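PDB 4Z9N: amino acid ABC transporter, periplasmic amino acid-binding protein from Brucella ovis, which probably captures glutathione or related solutes in the periplasm and delivers them to an ABC transporter for uptake into the cell. Local coordinates for residues D[20-25]-D[64-69]; D[230-235]-D[320-325]. All blocks are in the same frame, centred on the assembly; numbering follows the deposited sequence.

Interaction 1: residues D[20-25]-D[64-69]. With GSH (glutathione), chain U.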
ATOM      1  N   PHE D  20       8.771  14.967 -22.843  1.00 28.02           N
ATOM      2  CA  PHE D  20       8.742  13.516 -22.748  1.00 27.08           C
ATOM      3  C   PHE D  20       9.137  13.117 -21.336  1.00 25.89           C
ATOM      4  O   PHE D  20       9.644  13.940 -20.570  1.00 29.38           O
ATOM      5  CB  PHE D  20       9.691  12.881 -23.770  1.00 27.84           C
ATOM      6  CG  PHE D  20      11.129  13.239 -23.552  1.00 28.30           C
ATOM      7  CD1 PHE D  20      11.932  12.467 -22.728  1.00 29.10           C
ATOM      8  CD2 PHE D  20      11.683  14.344 -24.171  1.00 29.65           C
ATOM      9  CE1 PHE D  20      13.254  12.797 -22.516  1.00 28.07           C
ATOM     10  CE2 PHE D  20      13.016  14.678 -23.966  1.00 34.22           C
ATOM     11  CZ  PHE D  20      13.799  13.904 -23.143  1.00 34.12           C
ATOM     12  N   LEU D  21       8.937  11.845 -21.020  1.00 24.91           N
ATOM     13  CA  LEU D  21       9.292  11.285 -19.725  1.00 27.49           C
ATOM     14  C   LEU D  21      10.568  10.440 -19.849  1.00 23.83           C
ATOM     15  O   LEU D  21      10.675   9.613 -20.751  1.00 25.29           O
ATOM     16  CB  LEU D  21       8.117  10.450 -19.205  1.00 22.77           C
ATOM     17  CG  LEU D  21       8.253   9.635 -17.918  1.00 29.39           C
ATOM     18  CD1 LEU D  21       8.345  10.540 -16.700  1.00 29.15           C
ATOM     19  CD2 LEU D  21       7.073   8.680 -17.771  1.00 26.79           C
ATOM     20  N   GLN D  22      11.546  10.661 -18.975  1.00 23.73           N
ATOM     21  CA  GLN D  22      12.768   9.850 -18.993  1.00 23.82           C
ATOM     22  C   GLN D  22      12.661   8.758 -17.927  1.00 23.93           C
ATOM     23  O   GLN D  22      12.602   9.073 -16.747  1.00 22.11           O
ATOM     24  CB  GLN D  22      14.002  10.722 -18.736  1.00 26.50           C
ATOM     25  CG  GLN D  22      15.362  10.061 -19.003  1.00 26.52           C
ATOM     26  CD  GLN D  22      15.648   9.856 -20.482  1.00 26.27           C
ATOM     27  OE1 GLN D  22      15.477  10.772 -21.295  1.00 27.21           O
ATOM     28  NE2 GLN D  22      16.130   8.671 -20.834  1.00 26.27           N
ATOM     29  N   CYS D  23      12.652   7.487 -18.333  1.00 23.21           N
ATOM     30  CA  CYS D  23      12.437   6.377 -17.384  1.00 21.15           C
ATOM     31  C   CYS D  23      13.612   5.420 -17.221  1.00 21.21           C
ATOM     32  O   CYS D  23      14.216   4.982 -18.209  1.00 22.66           O
ATOM     33  CB  CYS D  23      11.229   5.555 -17.821  1.00 29.01           C
ATOM     34  SG  CYS D  23       9.696   6.480 -17.859  1.00 31.62           S
ATOM     35  N   GLY D  24      13.926   5.071 -15.978  1.00 20.54           N
ATOM     36  CA  GLY D  24      14.895   4.019 -15.740  1.00 20.53           C
ATOM     37  C   GLY D  24      14.245   2.643 -15.801  1.00 19.79           C
ATOM     38  O   GLY D  24      13.303   2.364 -15.047  1.00 18.87           O
ATOM     39  N   VAL D  25      14.743   1.778 -16.686  1.00 20.34           N
ATOM     40  CA  VAL D  25      14.176   0.439 -16.860  1.00 19.90           C
ATOM     41  C   VAL D  25      15.275  -0.618 -16.883  1.00 20.30           C
ATOM     42  O   VAL D  25      16.458  -0.302 -16.759  1.00 20.92           O
ATOM     43  CB  VAL D  25      13.306   0.348 -18.136  1.00 20.39           C
ATOM     44  CG1 VAL D  25      12.129   1.319 -18.061  1.00 20.63           C
ATOM     45  CG2 VAL D  25      14.128   0.634 -19.384  1.00 21.78           C
ATOM     46  N   LYS D  64      11.384   8.308 -23.104  1.00 27.33           N
ATOM     47  CA  LYS D  64      12.693   7.777 -23.475  1.00 29.68           C
ATOM     48  C   LYS D  64      13.169   6.836 -22.376  1.00 23.08           C
ATOM     49  O   LYS D  64      12.949   7.092 -21.181  1.00 25.11           O
ATOM     50  CB  LYS D  64      13.723   8.893 -23.715  1.00 27.01           C
ATOM     51  CG  LYS D  64      13.361   9.857 -24.835  1.00 26.33           C
ATOM     52  CD  LYS D  64      14.528  10.807 -25.119  1.00 27.45           C
ATOM     53  CE  LYS D  64      14.137  11.913 -26.078  1.00 33.38           C
ATOM     54  NZ  LYS D  64      15.323  12.709 -26.489  1.00 38.79           N
ATOM     55  N   PHE D  65      13.807   5.740 -22.779  1.00 25.17           N
ATOM     56  CA  PHE D  65      14.183   4.693 -21.824  1.00 23.63           C
ATOM     57  C   PHE D  65      15.679   4.625 -21.558  1.00 23.74           C
ATOM     58  O   PHE D  65      16.485   4.612 -22.482  1.00 23.49           O
ATOM     59  CB  PHE D  65      13.688   3.335 -22.323  1.00 21.88           C
ATOM     60  CG  PHE D  65      12.196   3.246 -22.428  1.00 22.26           C
ATOM     61  CD1 PHE D  65      11.426   2.956 -21.314  1.00 23.06           C
ATOM     62  CD2 PHE D  65      11.556   3.484 -23.641  1.00 25.28           C
ATOM     63  CE1 PHE D  65      10.038   2.889 -21.408  1.00 24.09           C
ATOM     64  CE2 PHE D  65      10.181   3.415 -23.742  1.00 26.73           C
ATOM     65  CZ  PHE D  65       9.419   3.117 -22.623  1.00 26.73           C
ATOM     66  N   THR D  66      16.029   4.571 -20.275  1.00 21.81           N
ATOM     67  CA  THR D  66      17.411   4.435 -19.826  1.00 24.93           C
ATOM     68  C   THR D  66      17.610   3.052 -19.205  1.00 23.67           C
ATOM     69  O   THR D  66      17.204   2.828 -18.069  1.00 23.24           O
ATOM     70  CB  THR D  66      17.763   5.533 -18.796  1.00 22.94           C
ATOM     71  OG1 THR D  66      17.605   6.828 -19.403  1.00 22.95           O
ATOM     72  CG2 THR D  66      19.208   5.379 -18.256  1.00 22.50           C
ATOM     73  N   PRO D  67      18.215   2.112 -19.955  1.00 23.80           N
ATOM     74  CA  PRO D  67      18.477   0.793 -19.368  1.00 21.20           C
ATOM     75  C   PRO D  67      19.509   0.893 -18.248  1.00 21.11           C
ATOM     76  O   PRO D  67      20.511   1.587 -18.410  1.00 22.02           O
ATOM     77  CB  PRO D  67      19.010  -0.025 -20.544  1.00 25.90           C
ATOM     78  CG  PRO D  67      19.608   0.999 -21.468  1.00 27.33           C
ATOM     79  CD  PRO D  67      18.742   2.234 -21.326  1.00 25.67           C
ATOM     80  N   LEU D  68      19.234   0.216 -17.132  1.00 20.10           N
ATOM     81  CA  LEU D  68      20.045   0.271 -15.921  1.00 21.61           C
ATOM     82  C   LEU D  68      20.268  -1.110 -15.286  1.00 21.93           C
ATOM     83  O   LEU D  68      19.315  -1.843 -15.026  1.00 18.47           O
ATOM     84  CB  LEU D  68      19.397   1.225 -14.898  1.00 22.74           C
ATOM     85  CG  LEU D  68      19.098   2.663 -15.338  1.00 21.53           C
ATOM     86  CD1 LEU D  68      18.110   3.389 -14.435  1.00 18.94           C
ATOM     87  CD2 LEU D  68      20.420   3.421 -15.361  1.00 20.83           C
ATOM     88  N   ASN D  69      21.525  -1.467 -15.023  1.00 23.44           N
ATOM     89  CA  ASN D  69      21.774  -2.725 -14.325  1.00 24.44           C
ATOM     90  C   ASN D  69      21.515  -2.524 -12.833  1.00 21.08           C
ATOM     91  O   ASN D  69      21.219  -1.406 -12.386  1.00 22.03           O
ATOM     92  CB  ASN D  69      23.197  -3.270 -14.609  1.00 26.21           C
ATOM     93  CG  ASN D  69      24.311  -2.441 -13.991  1.00 28.85           C
ATOM     94  OD1 ASN D  69      24.201  -1.943 -12.883  1.00 26.15           O
ATOM     95  ND2 ASN D  69      25.418  -2.300 -14.733  1.00 34.36           N
TER
HETATM   96  N1  GSH U 401      13.928  -7.139  -6.919  1.00 12.03           N
HETATM   97  CA1 GSH U 401      15.339  -7.369  -6.600  1.00 10.27           C
HETATM   98  C1  GSH U 401      15.947  -6.052  -6.123  1.00 12.10           C
HETATM   99  O11 GSH U 401      17.120  -6.053  -5.656  1.00 15.66           O
HETATM  100  O12 GSH U 401      15.297  -4.973  -6.201  1.00 11.89           O
HETATM  101  CB1 GSH U 401      16.136  -7.850  -7.824  1.00  9.38           C
HETATM  102  CG1 GSH U 401      16.043  -6.783  -8.931  1.00 10.87           C
HETATM  103  CD1 GSH U 401      17.033  -7.135 -10.036  1.00 16.59           C
HETATM  104  OE1 GSH U 401      17.876  -6.370 -10.391  1.00 17.25           O
HETATM  105  N2  GSH U 401      16.916  -8.431 -10.660  1.00 15.97           N
HETATM  106  CA2 GSH U 401      17.876  -8.772 -11.694  1.00 18.95           C
HETATM  107  C2  GSH U 401      17.775  -7.838 -12.909  1.00 16.60           C
HETATM  108  O2  GSH U 401      16.826  -7.164 -13.149  1.00 16.80           O
HETATM  109  CB2 GSH U 401      17.770 -10.258 -12.054  1.00 18.47           C
HETATM  110  SG2 GSH U 401      16.237 -10.645 -12.944  1.00 23.59           S
HETATM  111  N3  GSH U 401      18.943  -7.766 -13.762  1.00 16.84           N
HETATM  112  CA3 GSH U 401      18.934  -6.909 -14.916  1.00 20.58           C
HETATM  113  C3  GSH U 401      20.181  -6.025 -14.872  1.00 19.23           C
HETATM  114  O31 GSH U 401      20.495  -5.374 -15.903  1.00 23.49           O
HETATM  115  O32 GSH U 401      20.877  -5.936 -13.815  1.00 19.53           O
HETATM  116  O   HOH W   1      17.486   7.754 -23.488  1.00 29.43           O
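The side chain of Lys64 lies obliquely over the ring of Phe20: Lys64 CD comes 3.5 Å from Phe20 CE1, CE sits above the ring centre in a CH-pi contact, and NZ makes an off-centre cation-pi contact 4.3 Å from the ring centroid. A lysine suits this exposed edge because its methylenes cover the aromatic face while the ammonium reaches beyond. Next along, Gln22 bends at chi2 (72°), which brings CD over toward the neighbouring strand; its NE2 donates to Thr66 OG1 at 2.8 Å in a bent bond (141° at the hydrogen), and water 1 also accepts from NE2. On the face carrying Cys23, Val25 CG1 meets the edge of the Phe65 ring at CD1, 3.7 Å away. Leu68 CD1 comes 3.5 Å from Gly24 CA, which carries only hydrogens.

Between these two layers of side chains the backbones run parallel. Cys23 uses both its N-H and its C=O, N giving to Lys64 O (2.9 Å) and O receiving Thr66 N (2.8 Å). Helix 44-57 packs on Cys23 and Val25. Strand 21-25, flanked by 63-67 and 84-85, joins 63-67 by a beta-alpha-beta crossover, as in periplasmic binding proteins; farther along, Leu68 and Asn69 belong to the glutathione pocket.

Interaction 2: residues D[230-235]-D[320-325]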
ATOM      1  N   TRP D 230      -0.846   8.076  -8.559  1.00 15.87           N
ATOM      2  CA  TRP D 230      -2.225   8.065  -8.970  1.00 14.61           C
ATOM      3  C   TRP D 230      -2.399   7.541 -10.392  1.00 14.49           C
ATOM      4  O   TRP D 230      -3.485   7.092 -10.733  1.00 14.96           O
ATOM      5  CB  TRP D 230      -2.826   9.450  -8.748  1.00 13.48           C
ATOM      6  CG  TRP D 230      -3.143   9.532  -7.311  1.00 13.32           C
ATOM      7  CD1 TRP D 230      -2.428  10.172  -6.337  1.00 13.57           C
ATOM      8  CD2 TRP D 230      -4.202   8.836  -6.640  1.00 14.58           C
ATOM      9  NE1 TRP D 230      -2.999   9.948  -5.108  1.00 14.38           N
ATOM     10  CE2 TRP D 230      -4.096   9.139  -5.265  1.00 15.05           C
ATOM     11  CE3 TRP D 230      -5.251   8.015  -7.074  1.00 12.90           C
ATOM     12  CZ2 TRP D 230      -4.989   8.633  -4.315  1.00 13.22           C
ATOM     13  CZ3 TRP D 230      -6.145   7.521  -6.134  1.00 12.87           C
ATOM     14  CH2 TRP D 230      -6.008   7.831  -4.765  1.00 13.04           C
ATOM     15  N   THR D 231      -1.324   7.512 -11.181  1.00 14.47           N
ATOM     16  CA  THR D 231      -1.329   6.713 -12.410  1.00 13.94           C
ATOM     17  C   THR D 231      -1.570   5.236 -12.054  1.00 17.13           C
ATOM     18  O   THR D 231      -2.460   4.590 -12.611  1.00 13.79           O
ATOM     19  CB  THR D 231      -0.013   6.855 -13.199  1.00 14.27           C
ATOM     20  OG1 THR D 231       0.109   8.199 -13.665  1.00 15.88           O
ATOM     21  CG2 THR D 231       0.012   5.900 -14.396  1.00 14.99           C
ATOM     22  N   HIS D 232      -0.775   4.715 -11.119  1.00 13.76           N
ATOM     23  CA  HIS D 232      -0.942   3.348 -10.623  1.00 12.93           C
ATOM     24  C   HIS D 232      -2.351   3.058 -10.115  1.00 16.60           C
ATOM     25  O   HIS D 232      -2.961   2.048 -10.470  1.00 11.64           O
ATOM     26  CB  HIS D 232       0.072   3.092  -9.506  1.00 14.41           C
ATOM     27  CG  HIS D 232      -0.127   1.804  -8.773  1.00 13.76           C
ATOM     28  ND1 HIS D 232      -0.059   0.570  -9.386  1.00 13.17           N
ATOM     29  CD2 HIS D 232      -0.310   1.558  -7.449  1.00 13.67           C
ATOM     30  CE1 HIS D 232      -0.226  -0.379  -8.476  1.00 15.68           C
ATOM     31  NE2 HIS D 232      -0.376   0.197  -7.294  1.00 15.22           N
ATOM     32  N   ASN D 233      -2.876   3.942  -9.284  1.00 11.57           N
ATOM     33  CA  ASN D 233      -4.167   3.653  -8.679  1.00 15.06           C
ATOM     34  C   ASN D 233      -5.289   3.828  -9.689  1.00 15.06           C
ATOM     35  O   ASN D 233      -6.303   3.136  -9.603  1.00 12.27           O
ATOM     36  CB  ASN D 233      -4.371   4.509  -7.431  1.00 11.52           C
ATOM     37  CG  ASN D 233      -3.599   3.959  -6.241  1.00 14.35           C
ATOM     38  OD1 ASN D 233      -4.042   3.005  -5.610  1.00 14.41           O
ATOM     39  ND2 ASN D 233      -2.420   4.533  -5.955  1.00 14.62           N
ATOM     40  N   ALA D 234      -5.085   4.698 -10.681  1.00 16.79           N
ATOM     41  CA  ALA D 234      -6.046   4.809 -11.766  1.00 17.06           C
ATOM     42  C   ALA D 234      -6.106   3.490 -12.527  1.00 16.71           C
ATOM     43  O   ALA D 234      -7.193   3.020 -12.876  1.00 18.16           O
ATOM     44  CB  ALA D 234      -5.692   5.958 -12.715  1.00 15.13           C
ATOM     45  N   LEU D 235      -4.945   2.896 -12.783  1.00 13.63           N
ATOM     46  CA  LEU D 235      -4.912   1.611 -13.483  1.00 14.86           C
ATOM     47  C   LEU D 235      -5.698   0.545 -12.715  1.00 14.44           C
ATOM     48  O   LEU D 235      -6.430  -0.259 -13.312  1.00 15.11           O
ATOM     49  CB  LEU D 235      -3.469   1.140 -13.693  1.00 15.45           C
ATOM     50  CG  LEU D 235      -2.665   1.935 -14.730  1.00 15.39           C
ATOM     51  CD1 LEU D 235      -1.190   1.565 -14.660  1.00 14.58           C
ATOM     52  CD2 LEU D 235      -3.223   1.697 -16.132  1.00 19.38           C
ATOM     53  N   GLY D 320      -6.710 -11.116  -4.234  1.00 15.98           N
ATOM     54  CA  GLY D 320      -5.351 -10.623  -4.253  1.00 14.03           C
ATOM     55  C   GLY D 320      -5.094  -9.450  -3.326  1.00 12.94           C
ATOM     56  O   GLY D 320      -5.895  -9.170  -2.434  1.00 16.29           O
ATOM     57  N   LEU D 321      -3.978  -8.765  -3.558  1.00 11.41           N
ATOM     58  CA  LEU D 321      -3.535  -7.645  -2.718  1.00 10.84           C
ATOM     59  C   LEU D 321      -3.670  -6.280  -3.395  1.00 17.46           C
ATOM     60  O   LEU D 321      -3.451  -5.234  -2.755  1.00 14.54           O
ATOM     61  CB  LEU D 321      -2.065  -7.840  -2.313  1.00 10.91           C
ATOM     62  CG  LEU D 321      -1.709  -9.119  -1.562  1.00 12.96           C
ATOM     63  CD1 LEU D 321      -0.206  -9.157  -1.227  1.00 13.97           C
ATOM     64  CD2 LEU D 321      -2.549  -9.227  -0.270  1.00 14.53           C
ATOM     65  N   GLN D 322      -4.009  -6.258  -4.683  1.00 12.36           N
ATOM     66  CA  GLN D 322      -3.935  -4.989  -5.405  1.00 11.51           C
ATOM     67  C   GLN D 322      -5.187  -4.181  -5.168  1.00 14.50           C
ATOM     68  O   GLN D 322      -6.293  -4.575  -5.556  1.00 13.28           O
ATOM     69  CB  GLN D 322      -3.694  -5.203  -6.909  1.00 14.15           C
ATOM     70  CG  GLN D 322      -2.291  -5.715  -7.242  1.00 10.97           C
ATOM     71  CD  GLN D 322      -1.231  -4.621  -7.151  1.00 14.61           C
ATOM     72  OE1 GLN D 322      -1.532  -3.465  -6.848  1.00 16.10           O
ATOM     73  NE2 GLN D 322       0.019  -4.990  -7.396  1.00 14.54           N
ATOM     74  N   TYR D 323      -5.004  -3.035  -4.522  1.00 10.34           N
ATOM     75  CA  TYR D 323      -6.135  -2.247  -4.027  1.00 13.42           C
ATOM     76  C   TYR D 323      -6.039  -0.821  -4.525  1.00 13.95           C
ATOM     77  O   TYR D 323      -5.144  -0.086  -4.133  1.00 13.14           O
ATOM     78  CB  TYR D 323      -6.149  -2.298  -2.498  1.00 13.04           C
ATOM     79  CG  TYR D 323      -7.283  -1.585  -1.773  1.00 11.03           C
ATOM     80  CD1 TYR D 323      -7.173  -0.234  -1.436  1.00 12.82           C
ATOM     81  CD2 TYR D 323      -8.416  -2.284  -1.344  1.00 10.97           C
ATOM     82  CE1 TYR D 323      -8.183   0.411  -0.741  1.00 13.05           C
ATOM     83  CE2 TYR D 323      -9.432  -1.642  -0.626  1.00 11.48           C
ATOM     84  CZ  TYR D 323      -9.302  -0.300  -0.334  1.00 12.49           C
ATOM     85  OH  TYR D 323     -10.283   0.335   0.383  1.00 13.79           O
ATOM     86  N   GLY D 324      -6.942  -0.431  -5.416  1.00 14.79           N
ATOM     87  CA  GLY D 324      -6.909   0.924  -5.935  1.00 12.84           C
ATOM     88  C   GLY D 324      -7.491   1.877  -4.907  1.00 11.85           C
ATOM     89  O   GLY D 324      -8.644   1.752  -4.508  1.00 11.93           O
ATOM     90  N   ILE D 325      -6.679   2.822  -4.455  1.00 12.58           N
ATOM     91  CA  ILE D 325      -7.127   3.812  -3.489  1.00 11.39           C
ATOM     92  C   ILE D 325      -8.168   4.673  -4.196  1.00 11.28           C
ATOM     93  O   ILE D 325      -8.040   4.927  -5.388  1.00 11.52           O
ATOM     94  CB  ILE D 325      -5.899   4.610  -2.947  1.00 14.59           C
ATOM     95  CG1 ILE D 325      -4.895   3.648  -2.318  1.00 19.25           C
ATOM     96  CG2 ILE D 325      -6.300   5.647  -1.914  1.00 13.76           C
ATOM     97  CD1 ILE D 325      -3.585   4.302  -1.980  1.00 21.64           C
TER
HETATM   98  O   HOH W   2      -2.381   0.969  -4.521  1.00 18.36           O
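Asn233 reaches from helix 222-240 to the backbone of Ile325, and its side chain can be followed outward. CB points toward the 320-325 segment and is 4.1 Å from Ile325 N. CG, anti to the carbonyl carbon, lies 3.7 Å from Ile325 N. There the amide divides. OD1 accepts from Ile325 N at 2.9 Å in a nearly straight bond (173° at the hydrogen), although the donor stands about 40° out of the carbonyl plane, and the same oxygen lies near Ile325 CG1. Water 2 is also within hydrogen-bonding distance of OD1 and of Tyr323 O. ND2 turns back to its own helix and donates to Arg229 O. Asparagine suits the place because one short side chain carries both an acceptor for the incoming loop and a donor for the helix. Gly324, whose CA lies beside OD1, brings the backbone close at this point.

On one flank Trp230 presents the benzene end of its indole: CZ3 meets Ile325 O edge-on at 3.3 Å, and CH2 packs on Ile325 CG2 at 3.6 Å. The indole NE1 bonds to Asp96 of the second subunit, and Trp91 of that subunit packs on Ile325. One residue before Asn233 on the helix, the edge of the His232 ring near CE1 meets Gln322 OE1, with ring and amide planes 74° apart, while His232 ND1 is hydrogen-bonded to Tyr48.

The chemistry is that of a buried polar link: a backbone N-H that no regular strand pairs is satisfied by a side-chain amide. Ile325 O is bonded in turn to Asn237 ND2 of the same helix, and the two bonds together tie Ile325 to the helix beside the subunit interface.

Overall arrangement
From the N terminus, the chain forms strand 21-25, passes through helix 44-57 and returns as strand 63-67, where interaction 1 closes the first loop. It then runs on through the mixed sheet to helix 222-240. Interaction 2 closes a second, longer loop, which holds only helices as regular structure and brings the C-terminal segment 320-325 back to that helix. The loops follow one another in series, neither nested nor crossed; the centres of interaction 1 and interaction 2 are about 23 Å apart, and the two do not touch. Helix 44-57 lies between them, packing on the 20-25 segment on one hand and on Thr231 and Leu235 on the other, so it joins the parallel sheet to helix 222-240, which in turn holds the C-terminal segment.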